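Local coordinates for protein pyroglutamyl-peptidase I (Fervidobacterium islandicum, PDB 6LTQ) that probably removes N-terminal pyroglutamyl residues from peptides as a cysteine peptidase of a thermophilic, keratin-degrading bacterium, at residues Val17-Phe22 / Ile77-Gly82; Glu23-Glu28 / Leu55-Gln60. All blocks are in the same frame, centred on the assembly; numbering follows the deposited sequence.

Contact 1. Residues Val17-Phe22 / Ile77-Gly82; sequences VLLTGF and IALHLG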
loop_
_atom_site.group_PDB
_atom_site.type_symbol
_atom_site.label_atom_id
_atom_site.label_comp_id
_atom_site.label_asym_id
_atom_site.label_seq_id
_atom_site.Cartn_x
_atom_site.Cartn_y
_atom_site.Cartn_z
ATOM N N VAL D 17 27.587 21.861 11.309
ATOM C CA VAL D 17 26.438 20.999 11.047
ATOM C C VAL D 17 26.323 19.976 12.160
ATOM O O VAL D 17 27.290 19.261 12.450
ATOM C CB VAL D 17 26.583 20.310 9.681
ATOM C CG1 VAL D 17 25.480 19.289 9.473
ATOM C CG2 VAL D 17 26.599 21.359 8.588
ATOM N N LEU D 18 25.127 19.878 12.764
ATOM C CA LEU D 18 24.827 18.849 13.751
ATOM C C LEU D 18 24.037 17.751 13.050
ATOM O O LEU D 18 22.944 18.006 12.531
ATOM C CB LEU D 18 24.040 19.418 14.926
ATOM C CG LEU D 18 23.545 18.372 15.913
ATOM C CD1 LEU D 18 24.716 17.561 16.487
ATOM C CD2 LEU D 18 22.705 18.999 17.035
ATOM N N LEU D 19 24.625 16.557 12.974
ATOM C CA LEU D 19 23.997 15.370 12.402
ATOM C C LEU D 19 23.603 14.435 13.530
ATOM O O LEU D 19 24.466 13.968 14.284
ATOM C CB LEU D 19 24.947 14.669 11.431
ATOM C CG LEU D 19 24.408 13.432 10.718
ATOM C CD1 LEU D 19 23.356 13.865 9.662
ATOM C CD2 LEU D 19 25.562 12.678 10.073
ATOM N N THR D 20 22.306 14.168 13.666
ATOM C CA THR D 20 21.835 13.332 14.758
ATOM C C THR D 20 21.160 12.073 14.233
ATOM O O THR D 20 20.625 12.043 13.119
ATOM C CB THR D 20 20.866 14.098 15.679
ATOM O OG1 THR D 20 19.630 14.317 14.995
ATOM C CG2 THR D 20 21.456 15.449 16.074
ATOM N N GLY D 21 21.183 11.029 15.065
ATOM C CA GLY D 21 20.453 9.817 14.823
ATOM C C GLY D 21 19.785 9.402 16.138
ATOM O O GLY D 21 19.947 10.080 17.150
ATOM N N PHE D 22 19.069 8.297 16.076
ATOM C CA PHE D 22 18.381 7.768 17.248
ATOM C C PHE D 22 18.826 6.343 17.536
ATOM O O PHE D 22 19.210 5.588 16.633
ATOM C CB PHE D 22 16.875 7.797 17.059
ATOM C CG PHE D 22 16.288 9.177 17.183
ATOM C CD1 PHE D 22 16.073 9.744 18.430
ATOM C CD2 PHE D 22 15.971 9.915 16.051
ATOM C CE1 PHE D 22 15.539 11.010 18.550
ATOM C CE2 PHE D 22 15.425 11.190 16.166
ATOM C CZ PHE D 22 15.206 11.738 17.411
ATOM N N ILE D 77 23.325 24.345 11.254
ATOM C CA ILE D 77 22.285 23.539 10.605
ATOM C C ILE D 77 22.173 22.214 11.329
ATOM O O ILE D 77 23.173 21.507 11.504
ATOM C CB ILE D 77 22.578 23.277 9.120
ATOM C CG1 ILE D 77 23.100 24.535 8.440
ATOM C CG2 ILE D 77 21.317 22.741 8.411
ATOM C CD1 ILE D 77 23.776 24.246 7.136
ATOM N N ALA D 78 20.953 21.844 11.684
ATOM C CA ALA D 78 20.682 20.546 12.271
ATOM C C ALA D 78 20.132 19.665 11.159
ATOM O O ALA D 78 19.187 20.057 10.467
ATOM C CB ALA D 78 19.693 20.661 13.429
ATOM N N LEU D 79 20.772 18.527 10.937
ATOM C CA LEU D 79 20.301 17.524 9.985
ATOM C C LEU D 79 19.932 16.330 10.846
ATOM O O LEU D 79 20.805 15.571 11.282
ATOM C CB LEU D 79 21.370 17.191 8.948
ATOM C CG LEU D 79 21.025 16.209 7.820
ATOM C CD1 LEU D 79 19.729 16.622 7.136
ATOM C CD2 LEU D 79 22.172 16.119 6.790
ATOM N N HIS D 80 18.640 16.191 11.137
ATOM C CA HIS D 80 18.169 15.126 12.001
ATOM C C HIS D 80 17.795 13.917 11.155
ATOM O O HIS D 80 17.014 14.038 10.200
ATOM C CB HIS D 80 16.950 15.568 12.808
ATOM C CG HIS D 80 17.216 16.690 13.755
ATOM N ND1 HIS D 80 18.132 16.599 14.786
ATOM C CD2 HIS D 80 16.669 17.924 13.839
ATOM C CE1 HIS D 80 18.138 17.739 15.459
ATOM N NE2 HIS D 80 17.259 18.558 14.905
ATOM N N LEU D 81 18.334 12.756 11.519
ATOM C CA LEU D 81 18.002 11.501 10.860
ATOM C C LEU D 81 17.143 10.640 11.766
ATOM O O LEU D 81 17.339 10.610 12.985
ATOM C CB LEU D 81 19.255 10.711 10.467
ATOM C CG LEU D 81 20.330 11.433 9.661
ATOM C CD1 LEU D 81 21.478 10.455 9.329
ATOM C CD2 LEU D 81 19.760 12.096 8.387
ATOM N N GLY D 82 16.212 9.908 11.164
ATOM C CA GLY D 82 15.392 8.999 11.931
ATOM C C GLY D 82 14.911 7.852 11.069
ATOM O O GLY D 82 14.925 7.926 9.835
HETATM O O HOH W 1 17.947 12.413 15.024
#
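Two neighbouring parallel strands of the central sheet meet here, and T20 and H80 join them by a side-chain bond as well as by the backbone. The four backbone bonds come from L18 and T20 of one strand and L79 and L81 of the other. L18 N binds I77 O, and L79 N binds L18 O at 2.7 Å. T20 N then binds L79 O, and L81 N binds T20 O at 2.9 Å. This zigzag keeps L18 beside A78 and T20 beside H80. T20 OG1 sits between its backbone N and carbonyl carbon (chi1 71°), and from there it reaches H80 ND1 at 2.7 Å. It meets the imidazole at the ring edge, near the ring plane. A water donates to L81 O at 2.8 Å and also lies against T20 OG1.

The sheet is the core of the alpha/beta fold. On the face bearing L18, T20, A78 and H80, L66 and Y70 of helix 59-72 pack over the strands. H80 NE2 bonds to S163 OG of helix 158-170, so both ring nitrogens are used and the ring's rotation is fixed. A phenylalanine in place of H80 would probably leave T20 OG1 with only the water among the partners just named and take from S163 OG the ring nitrogen it bonds. On the other face, L19 and L79 lie side by side, with L19 CD1 3.8 Å from L79 CG. The same methyl is 3.9 Å from L81 CG. Beyond the last bridge, F22 CD2 approaches L81 O obliquely at 3.4 Å.

Contact 2. Residues Glu23-Glu28 / Leu55-Gln60; sequences EPFGGE and LPVSYQ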
loop_
_atom_site.group_PDB
_atom_site.type_symbol
_atom_site.label_atom_id
_atom_site.label_comp_id
_atom_site.label_asym_id
_atom_site.label_seq_id
_atom_site.Cartn_x
_atom_site.Cartn_y
_atom_site.Cartn_z
ATOM N N GLU D 23 18.760 5.987 18.816
ATOM C CA GLU D 23 19.014 4.631 19.261
ATOM C C GLU D 23 17.928 3.683 18.748
ATOM O O GLU D 23 16.864 4.124 18.302
ATOM C CB GLU D 23 19.089 4.612 20.790
ATOM C CG GLU D 23 20.129 5.598 21.300
ATOM C CD GLU D 23 20.249 5.668 22.822
ATOM O OE1 GLU D 23 19.359 5.161 23.540
ATOM O OE2 GLU D 23 21.255 6.242 23.294
ATOM N N PRO D 24 18.186 2.376 18.767
ATOM C CA PRO D 24 17.142 1.419 18.385
ATOM C C PRO D 24 15.956 1.494 19.334
ATOM O O PRO D 24 16.089 1.864 20.505
ATOM C CB PRO D 24 17.846 0.056 18.485
ATOM C CG PRO D 24 19.332 0.384 18.433
ATOM C CD PRO D 24 19.466 1.710 19.092
ATOM N N PHE D 25 14.786 1.133 18.811
ATOM C CA PHE D 25 13.546 1.183 19.574
ATOM C C PHE D 25 12.539 0.224 18.953
ATOM O O PHE D 25 12.744 -0.311 17.860
ATOM C CB PHE D 25 12.978 2.604 19.629
ATOM C CG PHE D 25 12.408 3.072 18.319
ATOM C CD1 PHE D 25 13.252 3.530 17.318
ATOM C CD2 PHE D 25 11.039 3.031 18.082
ATOM C CE1 PHE D 25 12.738 3.954 16.094
ATOM C CE2 PHE D 25 10.516 3.454 16.867
ATOM C CZ PHE D 25 11.371 3.918 15.871
ATOM N N GLY D 26 11.444 0.002 19.678
ATOM C CA GLY D 26 10.357 -0.801 19.146
ATOM C C GLY D 26 10.709 -2.248 18.879
ATOM O O GLY D 26 10.100 -2.876 18.006
ATOM N N GLY D 27 11.693 -2.793 19.589
ATOM C CA GLY D 27 12.101 -4.161 19.383
ATOM C C GLY D 27 13.189 -4.360 18.351
ATOM O O GLY D 27 13.656 -5.496 18.181
ATOM N N GLU D 28 13.601 -3.313 17.645
ATOM C CA GLU D 28 14.708 -3.445 16.707
ATOM C C GLU D 28 16.038 -3.494 17.452
ATOM O O GLU D 28 16.186 -2.924 18.533
ATOM C CB GLU D 28 14.703 -2.282 15.706
ATOM C CG GLU D 28 13.429 -2.198 14.848
ATOM C CD GLU D 28 13.305 -3.350 13.844
ATOM O OE1 GLU D 28 14.353 -3.892 13.407
ATOM O OE2 GLU D 28 12.154 -3.718 13.498
ATOM N N LEU D 55 20.681 10.357 19.809
ATOM C CA LEU D 55 19.676 10.737 20.792
ATOM C C LEU D 55 18.913 9.528 21.292
ATOM O O LEU D 55 18.697 8.560 20.549
ATOM C CB LEU D 55 18.687 11.737 20.176
ATOM C CG LEU D 55 19.334 13.010 19.659
ATOM C CD1 LEU D 55 18.323 13.799 18.821
ATOM C CD2 LEU D 55 19.858 13.874 20.812
ATOM N N PRO D 56 18.468 9.562 22.543
ATOM C CA PRO D 56 17.605 8.495 23.037
ATOM C C PRO D 56 16.198 8.649 22.482
ATOM O O PRO D 56 15.697 9.756 22.281
ATOM C CB PRO D 56 17.611 8.711 24.554
ATOM C CG PRO D 56 17.816 10.184 24.691
ATOM C CD PRO D 56 18.724 10.594 23.572
ATOM N N VAL D 57 15.546 7.516 22.290
ATOM C CA VAL D 57 14.147 7.525 21.896
ATOM C C VAL D 57 13.334 7.651 23.179
ATOM O O VAL D 57 12.816 6.665 23.718
ATOM C CB VAL D 57 13.792 6.276 21.077
ATOM C CG1 VAL D 57 12.316 6.319 20.657
ATOM C CG2 VAL D 57 14.726 6.184 19.850
ATOM N N SER D 58 13.225 8.881 23.669
ATOM C CA SER D 58 12.613 9.163 24.963
ATOM C C SER D 58 11.961 10.533 24.893
ATOM O O SER D 58 12.617 11.510 24.532
ATOM C CB SER D 58 13.663 9.136 26.092
ATOM O OG SER D 58 13.272 9.928 27.205
ATOM N N TYR D 59 10.677 10.609 25.254
ATOM C CA TYR D 59 10.003 11.897 25.167
ATOM C C TYR D 59 10.745 12.945 25.977
ATOM O O TYR D 59 11.039 14.040 25.480
ATOM C CB TYR D 59 8.564 11.771 25.666
ATOM C CG TYR D 59 7.616 11.114 24.700
ATOM C CD1 TYR D 59 7.281 11.729 23.486
ATOM C CD2 TYR D 59 7.007 9.911 25.017
ATOM C CE1 TYR D 59 6.380 11.129 22.612
ATOM C CE2 TYR D 59 6.110 9.314 24.158
ATOM C CZ TYR D 59 5.797 9.923 22.960
ATOM O OH TYR D 59 4.900 9.284 22.132
ATOM N N GLN D 60 11.158 12.591 27.191
ATOM C CA GLN D 60 11.802 13.590 28.026
ATOM C C GLN D 60 13.264 13.805 27.678
ATOM O O GLN D 60 13.663 14.952 27.441
ATOM C CB GLN D 60 11.634 13.199 29.500
ATOM C CG GLN D 60 12.162 14.193 30.525
ATOM C CD GLN D 60 13.245 13.593 31.403
ATOM O OE1 GLN D 60 13.355 12.370 31.525
ATOM N NE2 GLN D 60 14.047 14.449 32.025
HETATM O O HOH W 2 16.643 5.277 23.788
#
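A water bridges the E23 side chain and the backbone of V57. It donates to E23 OE1 at 2.7 Å. It accepts from V57 N at 2.9 Å. The acid gets there because its chain runs extended beyond CG, passing alongside the backbone of L55 and P56. E23 CG lies 3.4 Å from L55 O, and the carboxylate end comes close to P56 CA. One direct backbone bond joins the segments, from E23 N to L55 O at 3.1 Å, and it is fairly straight (156°).

V57 fills the angle between E23 and F25. It is the centre of an inverse gamma turn, closed by a weak bond from S58 N to P56 O. Its CG2 touches E23 O at 3.3 Å. F25 CG stands between its backbone N and carbonyl carbon (chi1 72°), which sets F25 CB and CG against V57 CG1, with CB at 3.9 Å. The F25 and V57 side chains cross at about a right angle, and V57 CG2 meets the ring obliquely. E23 O lies in the plane of the F25 ring, at its edge. N31 ND2 also bonds to E23 O. After F25 the loop reverses in a type I' turn closed by E28 N to F25 O, with G26 and G27 at the positive phi angles it needs. A glycerol lies about 4 Å from the F25 side chain; it probably came from the crystallisation liquor, but may mark a pocket.

The contact lies at the C-terminal ends of strands 15-22 and 48-55. One loop leads on to helix 32-40, and the other enters helix 59-72, where S58 is the N-cap and its OG binds K61 N.

Overall arrangement
From the N terminus, strand 15-22 enters the sheet and runs straight into the loop of residues 23-28. After helix 32-40 and strand 48-55, the chain returns to that loop at 55-60, and contact 2 closes the smaller circuit. Helix 59-72 then leads to strand 77-83, which pairs with the first strand in contact 1 and closes the larger one. Contact 2 is therefore nested within contact 1. Strand 15-22 lies between strands 48-55 and 77-83, so the crossover through helix 59-72 passes over it to join the strands on either side. The contacts also touch: G21 O probably bonds to L55 N, and F22 packs on V57. Contact 1 lies in the sheet's core, contact 2 at the C-terminal ends of its strands.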